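Local structure of periplasmic binding protein/LacI transcriptional regulator (5HQJ) at residues S117-P120 against K121-R124; S125-G129 against T130-Q134; C45-G48 against A49-A53. The protein binds alpha-D-arabinopyranose in the cleft between its two domains and probably serves as the carbohydrate-binding component of an ABC transporter. All blocks are in the same frame, centred on the assembly; numbering follows the deposited sequence.

Contact 1: residues S117-P120 against K121-R124; sequences SDSP and KSGR
R124 takes hold of D118 side-on, in a bidentate salt bridge that closes the loop between strands 111-115 and 127-129. NH2 of R124 reaches OD2 of D118 at 2.9 Å with a nearly straight N-H...O angle of 168°, and that oxygen lies in the guanidinium plane. The second bond, from NE of R124 to OD1 of D118 at 3.0 Å, is more bent, and OD1 sits tilted from that plane. OD1 receives it on its syn lone pair. The two flat groups are therefore twisted, 32° apart, rather than coplanar. D118 OD1 is also bonded to T114 OG1, which ties the carboxylate to the preceding strand, while D293 offers R124 NH2 a long, weak second ion pair.

Next comes a type I beta turn, S119 to S122. S119 O accepts S122 N at 3.2 Å, from above the carbonyl plane, and S122 OG at 2.7 Å, within that plane. The hydroxyl reaches back because chi1 of 58° sets OG between the backbone N and the carbonyl carbon. P120, with its phi fixed by the ring, suits the second position of this turn. G123 follows with a positive phi, a conformation easy for a residue without CB. A water bridges P120 O and G123 N.

Packing is lighter: CD of R124 lies 3.5 Å from S119 O, and P120 O stands over one guanidinium face. S119 OG bonds P95 O, and the side chains of S122 and R124 rest on M102 of helix 99-106. With a carboxylate gripping two of its nitrogens, the guanidinium has its rotation fixed, and the paired charges probably keep D118 ionised in this partly buried loop.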
ATOM      1  N   SER A 117      -4.925   2.835   2.674  1.00 19.85           N
ATOM      2  CA  SER A 117      -4.534   4.249   2.626  1.00 24.51           C
ATOM      3  C   SER A 117      -5.685   5.133   3.121  1.00 19.51           C
ATOM      4  O   SER A 117      -6.769   5.231   2.529  1.00 22.58           O
ATOM      5  CB  SER A 117      -4.097   4.685   1.223  1.00 22.18           C
ATOM      6  OG  SER A 117      -3.167   5.786   1.340  1.00 25.00           O
ATOM      7  N   ASP A 118      -5.420   5.770   4.256  1.00 26.57           N
ATOM      8  CA  ASP A 118      -6.440   6.509   5.001  1.00 29.75           C
ATOM      9  C   ASP A 118      -6.720   7.926   4.476  1.00 26.43           C
ATOM     10  O   ASP A 118      -5.902   8.509   3.756  1.00 31.08           O
ATOM     11  CB  ASP A 118      -6.018   6.601   6.478  1.00 27.01           C
ATOM     12  CG  ASP A 118      -7.182   6.922   7.404  1.00 25.24           C
ATOM     13  OD1 ASP A 118      -8.331   6.946   6.941  1.00 28.77           O
ATOM     14  OD2 ASP A 118      -6.944   7.147   8.613  1.00 28.12           O
ATOM     15  N   SER A 119      -7.922   8.411   4.793  1.00 28.18           N
ATOM     16  CA  SER A 119      -8.275   9.841   4.759  1.00 38.77           C
ATOM     17  C   SER A 119      -8.824  10.239   6.135  1.00 37.32           C
ATOM     18  O   SER A 119     -10.022  10.122   6.383  1.00 28.71           O
ATOM     19  CB  SER A 119      -9.316  10.155   3.676  1.00 45.94           C
ATOM     20  OG  SER A 119      -9.773  11.505   3.785  1.00 50.36           O
ATOM     21  N   PRO A 120      -7.943  10.676   7.049  1.00 36.12           N
ATOM     22  CA  PRO A 120      -8.314  10.831   8.465  1.00 47.43           C
ATOM     23  C   PRO A 120      -9.416  11.846   8.786  1.00 35.86           C
ATOM     24  O   PRO A 120     -10.020  11.713   9.851  1.00 31.67           O
ATOM     25  CB  PRO A 120      -7.000  11.272   9.124  1.00 48.72           C
ATOM     26  CG  PRO A 120      -6.093  11.666   8.009  1.00 38.77           C
ATOM     27  CD  PRO A 120      -6.496  10.828   6.850  1.00 25.94           C
ATOM     28  N   LYS A 121      -9.682  12.806   7.906  1.00 38.44           N
ATOM     29  CA  LYS A 121     -10.665  13.848   8.195  1.00 43.50           C
ATOM     30  C   LYS A 121     -11.982  13.682   7.419  1.00 44.37           C
ATOM     31  O   LYS A 121     -12.829  14.577   7.419  1.00 43.06           O
ATOM     32  CB  LYS A 121     -10.058  15.220   7.897  1.00 62.13           C
ATOM     33  CG  LYS A 121      -8.815  15.539   8.720  1.00 60.87           C
ATOM     34  CD  LYS A 121      -9.166  15.740  10.182  1.00 69.13           C
ATOM     35  CE  LYS A 121      -8.021  16.388  10.951  1.00 80.64           C
ATOM     36  NZ  LYS A 121      -6.925  15.429  11.253  1.00 96.98           N
ATOM     37  N   SER A 122     -12.154  12.536   6.773  1.00 31.85           N
ATOM     38  CA  SER A 122     -13.377  12.221   6.025  1.00 43.83           C
ATOM     39  C   SER A 122     -14.575  11.836   6.902  1.00 42.91           C
ATOM     40  O   SER A 122     -15.712  11.737   6.419  1.00 43.13           O
ATOM     41  CB  SER A 122     -13.104  11.076   5.055  1.00 34.23           C
ATOM     42  OG  SER A 122     -12.637   9.932   5.759  1.00 33.02           O
ATOM     43  N   GLY A 123     -14.318  11.605   8.183  1.00 35.90           N
ATOM     44  CA  GLY A 123     -15.360  11.164   9.092  1.00 34.30           C
ATOM     45  C   GLY A 123     -15.574   9.669   9.038  1.00 32.56           C
ATOM     46  O   GLY A 123     -16.530   9.138   9.608  1.00 30.69           O
ATOM     47  N   ARG A 124     -14.681   8.980   8.337  1.00 33.82           N
ATOM     48  CA  ARG A 124     -14.775   7.524   8.223  1.00 30.16           C
ATOM     49  C   ARG A 124     -14.762   6.924   9.627  1.00 28.45           C
ATOM     50  O   ARG A 124     -14.173   7.494  10.546  1.00 32.86           O
ATOM     51  CB  ARG A 124     -13.641   6.967   7.354  1.00 26.54           C
ATOM     52  CG  ARG A 124     -12.311   6.709   8.053  1.00 24.35           C
ATOM     53  CD  ARG A 124     -11.611   7.963   8.598  1.00 25.62           C
ATOM     54  NE  ARG A 124     -10.309   7.577   9.135  1.00 27.04           N
ATOM     55  CZ  ARG A 124     -10.101   7.085  10.357  1.00 27.09           C
ATOM     56  NH1 ARG A 124     -11.107   6.939  11.220  1.00 30.30           N
ATOM     57  NH2 ARG A 124      -8.873   6.738  10.724  1.00 27.23           N
TER
HETATM   58  O   HOH W   1     -12.413  11.866  10.394  1.00 29.55           O

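Contact 2: residues S125-G129 against T130-Q134; sequences SMYIG and TNNEQ
Chi1 of 164° swings the ring of Y127 anti to its backbone N and lays it along the chain ahead, past G129, until the phenol meets T130. There OH donates to T130 O at 2.7 Å, in the carbonyl plane and on a lone pair, and the acceptor sits at the ring edge. G129 N lies over one ring face, 3.6 Å above the plane and offset toward the rim. Glycine suits this place: with no side chain, its backbone can lie directly against the ring.

T130 has OG1 beside its backbone N (chi1 -59°), and that hydroxyl bonds Q267, a residue of the arabinose pocket. N132 brings ND2 to 3.3 Å from Y127 OH, while its OD1 accepts from R168, another pocket residue. Its side chain is about 5 Å from the bound sugar.

One residue earlier, N131 is the N-cap of helix 132-146. Its OD1 accepts Q134 N at 3.2 Å with an N-H...O angle of 166°, though the donor stands well above the amide plane. Asparagine suits the position because its short side chain can bend back to a first-turn NH.

Here strand 127-129 of one domain passes into the first helix of the other. The phenol thus reaches along the interdomain link, satisfying a carbonyl just before the helix, and probably helps to fix how this connection enters the sugar cleft.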
ATOM      1  N   SER A 125     -15.435   5.792   9.778  1.00 25.33           N
ATOM      2  CA  SER A 125     -15.604   5.147  11.079  1.00 24.58           C
ATOM      3  C   SER A 125     -14.278   4.658  11.626  1.00 31.19           C
ATOM      4  O   SER A 125     -14.025   4.687  12.823  1.00 29.08           O
ATOM      5  CB  SER A 125     -16.584   3.971  10.978  1.00 24.30           C
ATOM      6  OG  SER A 125     -16.107   2.931  10.128  1.00 24.45           O
HETATM    7  N   MSE A 126     -13.432   4.190  10.726  1.00 24.42           N
HETATM    8  CA  MSE A 126     -12.225   3.509  11.130  1.00 22.44           C
HETATM    9  C   MSE A 126     -11.331   3.248   9.926  1.00 25.19           C
HETATM   10  O   MSE A 126     -11.795   3.274   8.784  1.00 23.27           O
HETATM   11  CB  MSE A 126     -12.560   2.191  11.829  1.00 24.28           C
HETATM   12  CG  MSE A 126     -13.213   1.186  10.933  1.00 17.71           C
HETATM   13 SE   MSE A 126     -13.794  -0.445  11.850  1.00 34.97          SE
HETATM   14  CE  MSE A 126     -12.077  -1.382  11.900  1.00 24.41           C
ATOM     15  N   TYR A 127     -10.053   3.021  10.227  1.00 21.21           N
ATOM     16  CA  TYR A 127      -9.016   2.637   9.276  1.00 16.34           C
ATOM     17  C   TYR A 127      -8.486   1.246   9.558  1.00 18.64           C
ATOM     18  O   TYR A 127      -8.099   0.925  10.697  1.00 21.81           O
ATOM     19  CB  TYR A 127      -7.870   3.658   9.326  1.00 17.18           C
ATOM     20  CG  TYR A 127      -6.570   3.191   8.671  1.00 18.28           C
ATOM     21  CD1 TYR A 127      -6.418   3.204   7.300  1.00 25.04           C
ATOM     22  CD2 TYR A 127      -5.496   2.757   9.435  1.00 21.95           C
ATOM     23  CE1 TYR A 127      -5.239   2.781   6.719  1.00 16.31           C
ATOM     24  CE2 TYR A 127      -4.330   2.328   8.858  1.00 18.36           C
ATOM     25  CZ  TYR A 127      -4.200   2.352   7.491  1.00 21.42           C
ATOM     26  OH  TYR A 127      -3.024   1.938   6.902  1.00 19.05           O
ATOM     27  N   ILE A 128      -8.476   0.433   8.518  1.00 16.34           N
ATOM     28  CA  ILE A 128      -7.884  -0.874   8.558  1.00 17.55           C
ATOM     29  C   ILE A 128      -6.646  -0.925   7.671  1.00 20.78           C
ATOM     30  O   ILE A 128      -6.745  -0.865   6.443  1.00 16.93           O
ATOM     31  CB  ILE A 128      -8.881  -1.939   8.072  1.00 18.15           C
ATOM     32  CG1 ILE A 128     -10.157  -1.869   8.921  1.00 17.16           C
ATOM     33  CG2 ILE A 128      -8.256  -3.336   8.067  1.00 19.22           C
ATOM     34  CD1 ILE A 128     -11.308  -2.666   8.334  1.00 20.08           C
ATOM     35  N   GLY A 129      -5.478  -1.083   8.263  1.00 18.35           N
ATOM     36  CA  GLY A 129      -4.300  -1.178   7.434  1.00 21.34           C
ATOM     37  C   GLY A 129      -2.990  -1.239   8.184  1.00 19.98           C
ATOM     38  O   GLY A 129      -2.938  -1.454   9.404  1.00 14.60           O
ATOM     39  N   THR A 130      -1.921  -1.071   7.419  1.00 18.11           N
ATOM     40  CA  THR A 130      -0.565  -1.068   7.939  1.00 17.91           C
ATOM     41  C   THR A 130      -0.318   0.191   8.753  1.00 10.43           C
ATOM     42  O   THR A 130      -0.910   1.246   8.501  1.00 15.47           O
ATOM     43  CB  THR A 130       0.437  -1.157   6.763  1.00 15.73           C
ATOM     44  OG1 THR A 130       0.130  -2.355   6.070  1.00 13.19           O
ATOM     45  CG2 THR A 130       1.847  -1.175   7.228  1.00 14.88           C
ATOM     46  N   ASN A 131       0.568   0.060   9.743  1.00 14.26           N
ATOM     47  CA  ASN A 131       1.140   1.224  10.419  1.00 16.95           C
ATOM     48  C   ASN A 131       2.299   1.659   9.570  1.00 19.38           C
ATOM     49  O   ASN A 131       3.379   1.092   9.648  1.00 15.36           O
ATOM     50  CB  ASN A 131       1.607   0.898  11.833  1.00 26.52           C
ATOM     51  CG  ASN A 131       2.149   2.115  12.564  1.00 41.65           C
ATOM     52  OD1 ASN A 131       2.508   3.133  11.946  1.00 20.87           O
ATOM     53  ND2 ASN A 131       2.212   2.020  13.888  1.00 56.02           N
ATOM     54  N   ASN A 132       2.036   2.610   8.701  1.00 13.36           N
ATOM     55  CA  ASN A 132       2.958   2.830   7.594  1.00 10.39           C
ATOM     56  C   ASN A 132       4.207   3.555   8.021  1.00 15.09           C
ATOM     57  O   ASN A 132       5.293   3.226   7.553  1.00 11.01           O
ATOM     58  CB  ASN A 132       2.232   3.546   6.483  1.00 11.24           C
ATOM     59  CG  ASN A 132       1.316   2.620   5.738  1.00 14.40           C
ATOM     60  OD1 ASN A 132       1.767   1.751   4.984  1.00 10.65           O
ATOM     61  ND2 ASN A 132       0.016   2.781   5.946  1.00 15.24           N
ATOM     62  N   GLU A 133       4.106   4.465   8.979  1.00 14.14           N
ATOM     63  CA  GLU A 133       5.337   5.077   9.471  1.00 15.14           C
ATOM     64  C   GLU A 133       6.180   3.997  10.162  1.00 14.34           C
ATOM     65  O   GLU A 133       7.386   3.928   9.942  1.00 16.33           O
ATOM     66  CB  GLU A 133       5.070   6.259  10.412  1.00 16.36           C
ATOM     67  CG  GLU A 133       6.363   6.966  10.807  1.00 36.82           C
ATOM     68  CD  GLU A 133       6.147   8.339  11.418  1.00 87.63           C
ATOM     69  OE1 GLU A 133       5.073   8.938  11.199  1.00 98.45           O
ATOM     70  OE2 GLU A 133       7.065   8.822  12.114  1.00117.06           O
ATOM     71  N   GLN A 134       5.574   3.114  10.968  1.00 15.60           N
ATOM     72  CA  GLN A 134       6.353   2.067  11.621  1.00 15.78           C
ATOM     73  C   GLN A 134       6.981   1.120  10.591  1.00 13.18           C
ATOM     74  O   GLN A 134       8.093   0.627  10.781  1.00 13.65           O
ATOM     75  CB  GLN A 134       5.494   1.247  12.634  1.00 18.03           C
ATOM     76  CG  GLN A 134       6.250   0.108  13.313  1.00 56.45           C
ATOM     77  CD  GLN A 134       7.475   0.584  14.073  1.00 85.91           C
ATOM     78  OE1 GLN A 134       8.603   0.193  13.769  1.00 91.89           O
ATOM     79  NE2 GLN A 134       7.257   1.423  15.076  1.00 89.42           N
TER

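Contact 3: residues C45-G48 against A49-A53; sequences CNKG and AKTAA
A49 N donates to C45 O at 2.9 Å, the first of four i to i+4 bonds that make this a regular alpha-helical stretch, in the middle of helix 42-56 of the beta-alpha-beta unit 30-34, 42-56, 59-62. K50 N follows onto N46 O at 2.8 Å. T51 N goes to K47 O, and A52 N to G48 O at 3.1 Å; beyond them A53 N continues the pattern onto A49 O. Each carbonyl from C45 to G48 is thereby satisfied by the amide one turn on.

K47 O takes a second donor, the hydroxyl of T51. T51 holds OG1 beside its backbone N and anti to its carbonyl carbon (chi1 -60°), a rotamer that returns the hydroxyl to the preceding turn. Threonine thus suits an exposed helical site, since its polar branch is met by the helix's own backbone.

The other side chains sort by face. A49 and A52 are small enough for close approach to helix 269-284, where both touch V277, and A49 CB also lies 3.3 Å from C45 O. G48, buried and without a side chain, adds no bulk. C45 packs on P269, while K47 stretches out fully extended and K50 bends at chi2 and again at chi4, both suited to the exposed side. N46 is anchored from outside the stretch: its OD1 bonds Y60 OH of strand 59-62.

The bifurcated acceptor closes the account: T51 N and T51 OG1, 2.9 and 2.8 Å from K47 O, approach that oxygen from opposite faces of its carbonyl plane.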
ATOM      1  N   CYS A  45      -6.909  -7.583  -2.028  1.00 11.33           N
ATOM      2  CA  CYS A  45      -7.949  -6.943  -1.255  1.00 11.76           C
ATOM      3  C   CYS A  45      -9.331  -7.338  -1.742  1.00 16.13           C
ATOM      4  O   CYS A  45     -10.235  -7.619  -0.941  1.00 14.03           O
ATOM      5  CB  CYS A  45      -7.769  -5.419  -1.338  1.00 14.26           C
ATOM      6  SG  CYS A  45      -6.197  -4.790  -0.685  1.00 14.61           S
ATOM      7  N   ASN A  46      -9.484  -7.348  -3.065  1.00 16.72           N
ATOM      8  CA  ASN A  46     -10.667  -7.882  -3.708  1.00 13.53           C
ATOM      9  C   ASN A  46     -10.932  -9.318  -3.274  1.00 14.73           C
ATOM     10  O   ASN A  46     -12.039  -9.651  -2.856  1.00 14.19           O
ATOM     11  CB  ASN A  46     -10.500  -7.774  -5.228  1.00 17.38           C
ATOM     12  CG  ASN A  46     -11.802  -7.969  -5.989  1.00 21.17           C
ATOM     13  OD1 ASN A  46     -12.884  -8.019  -5.406  1.00 17.20           O
ATOM     14  ND2 ASN A  46     -11.697  -8.021  -7.311  1.00 23.67           N
ATOM     15  N   LYS A  47      -9.937 -10.192  -3.389  1.00 12.62           N
ATOM     16  CA  LYS A  47     -10.114 -11.592  -2.954  1.00 13.18           C
ATOM     17  C   LYS A  47     -10.647 -11.724  -1.508  1.00 16.80           C
ATOM     18  O   LYS A  47     -11.655 -12.418  -1.255  1.00 18.12           O
ATOM     19  CB  LYS A  47      -8.794 -12.332  -3.099  1.00 13.21           C
ATOM     20  CG  LYS A  47      -8.817 -13.752  -2.555  1.00 36.89           C
ATOM     21  CD  LYS A  47      -7.493 -14.430  -2.771  1.00 64.79           C
ATOM     22  CE  LYS A  47      -7.527 -15.831  -2.231  1.00102.89           C
ATOM     23  NZ  LYS A  47      -6.191 -16.456  -2.326  1.00141.52           N
ATOM     24  N   GLY A  48     -10.031 -11.004  -0.581  1.00 12.02           N
ATOM     25  CA  GLY A  48     -10.407 -11.092   0.815  1.00 16.06           C
ATOM     26  C   GLY A  48     -11.792 -10.497   1.030  1.00 16.42           C
ATOM     27  O   GLY A  48     -12.594 -11.026   1.775  1.00 14.29           O
ATOM     28  N   ALA A  49     -12.091  -9.384   0.368  1.00 17.94           N
ATOM     29  CA  ALA A  49     -13.415  -8.782   0.528  1.00 15.69           C
ATOM     30  C   ALA A  49     -14.514  -9.688  -0.061  1.00 17.36           C
ATOM     31  O   ALA A  49     -15.573  -9.885   0.545  1.00 16.24           O
ATOM     32  CB  ALA A  49     -13.439  -7.390  -0.116  1.00 17.36           C
ATOM     33  N   LYS A  50     -14.252 -10.251  -1.232  1.00 18.80           N
ATOM     34  CA  LYS A  50     -15.218 -11.084  -1.928  1.00 18.84           C
ATOM     35  C   LYS A  50     -15.486 -12.330  -1.096  1.00 14.50           C
ATOM     36  O   LYS A  50     -16.638 -12.712  -0.908  1.00 18.66           O
ATOM     37  CB  LYS A  50     -14.697 -11.423  -3.322  1.00 23.51           C
ATOM     38  CG  LYS A  50     -15.548 -12.376  -4.125  1.00 32.80           C
ATOM     39  CD  LYS A  50     -16.890 -11.793  -4.488  1.00 59.72           C
ATOM     40  CE  LYS A  50     -17.658 -12.750  -5.387  1.00 97.27           C
ATOM     41  NZ  LYS A  50     -16.816 -13.284  -6.505  1.00122.17           N
ATOM     42  N   THR A  51     -14.427 -12.944  -0.564  1.00 17.14           N
ATOM     43  CA  THR A  51     -14.574 -14.084   0.350  1.00 18.84           C
ATOM     44  C   THR A  51     -15.460 -13.742   1.565  1.00 17.37           C
ATOM     45  O   THR A  51     -16.404 -14.471   1.888  1.00 16.46           O
ATOM     46  CB  THR A  51     -13.205 -14.556   0.828  1.00 18.82           C
ATOM     47  OG1 THR A  51     -12.423 -14.952  -0.300  1.00 19.94           O
ATOM     48  CG2 THR A  51     -13.349 -15.745   1.749  1.00 18.77           C
ATOM     49  N   ALA A  52     -15.209 -12.609   2.206  1.00 18.84           N
ATOM     50  CA  ALA A  52     -15.981 -12.252   3.392  1.00 15.51           C
ATOM     51  C   ALA A  52     -17.427 -11.931   3.048  1.00 17.11           C
ATOM     52  O   ALA A  52     -18.353 -12.278   3.797  1.00 17.16           O
ATOM     53  CB  ALA A  52     -15.347 -11.080   4.106  1.00 15.43           C
ATOM     54  N   ALA A  53     -17.643 -11.266   1.914  1.00 16.89           N
ATOM     55  CA  ALA A  53     -19.008 -10.923   1.491  1.00 19.17           C
ATOM     56  C   ALA A  53     -19.806 -12.183   1.189  1.00 18.26           C
ATOM     57  O   ALA A  53     -20.990 -12.262   1.519  1.00 22.51           O
ATOM     58  CB  ALA A  53     -18.985 -10.003   0.273  1.00 21.28           C
TER

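Contacts 1 and 2 follow one another along the chain and touch, D118 CB packing 3.5 Å from Y127 CD1; contact 3 comes earlier in sequence and stands apart, its nearest atoms about 8 Å from either. Contact 2 is the buried one, beside the sugar, whereas contacts 1 and 3 are each partly buried with exposed residues. Contact 1 shapes a loop and relies on opposite charges and a turn; contact 2 joins a strand to a helix through a phenol and an N-cap; contact 3 stays within a single helix and is carried by backbone bonds. Helix 269-284 packs against both contact 2 and contact 3.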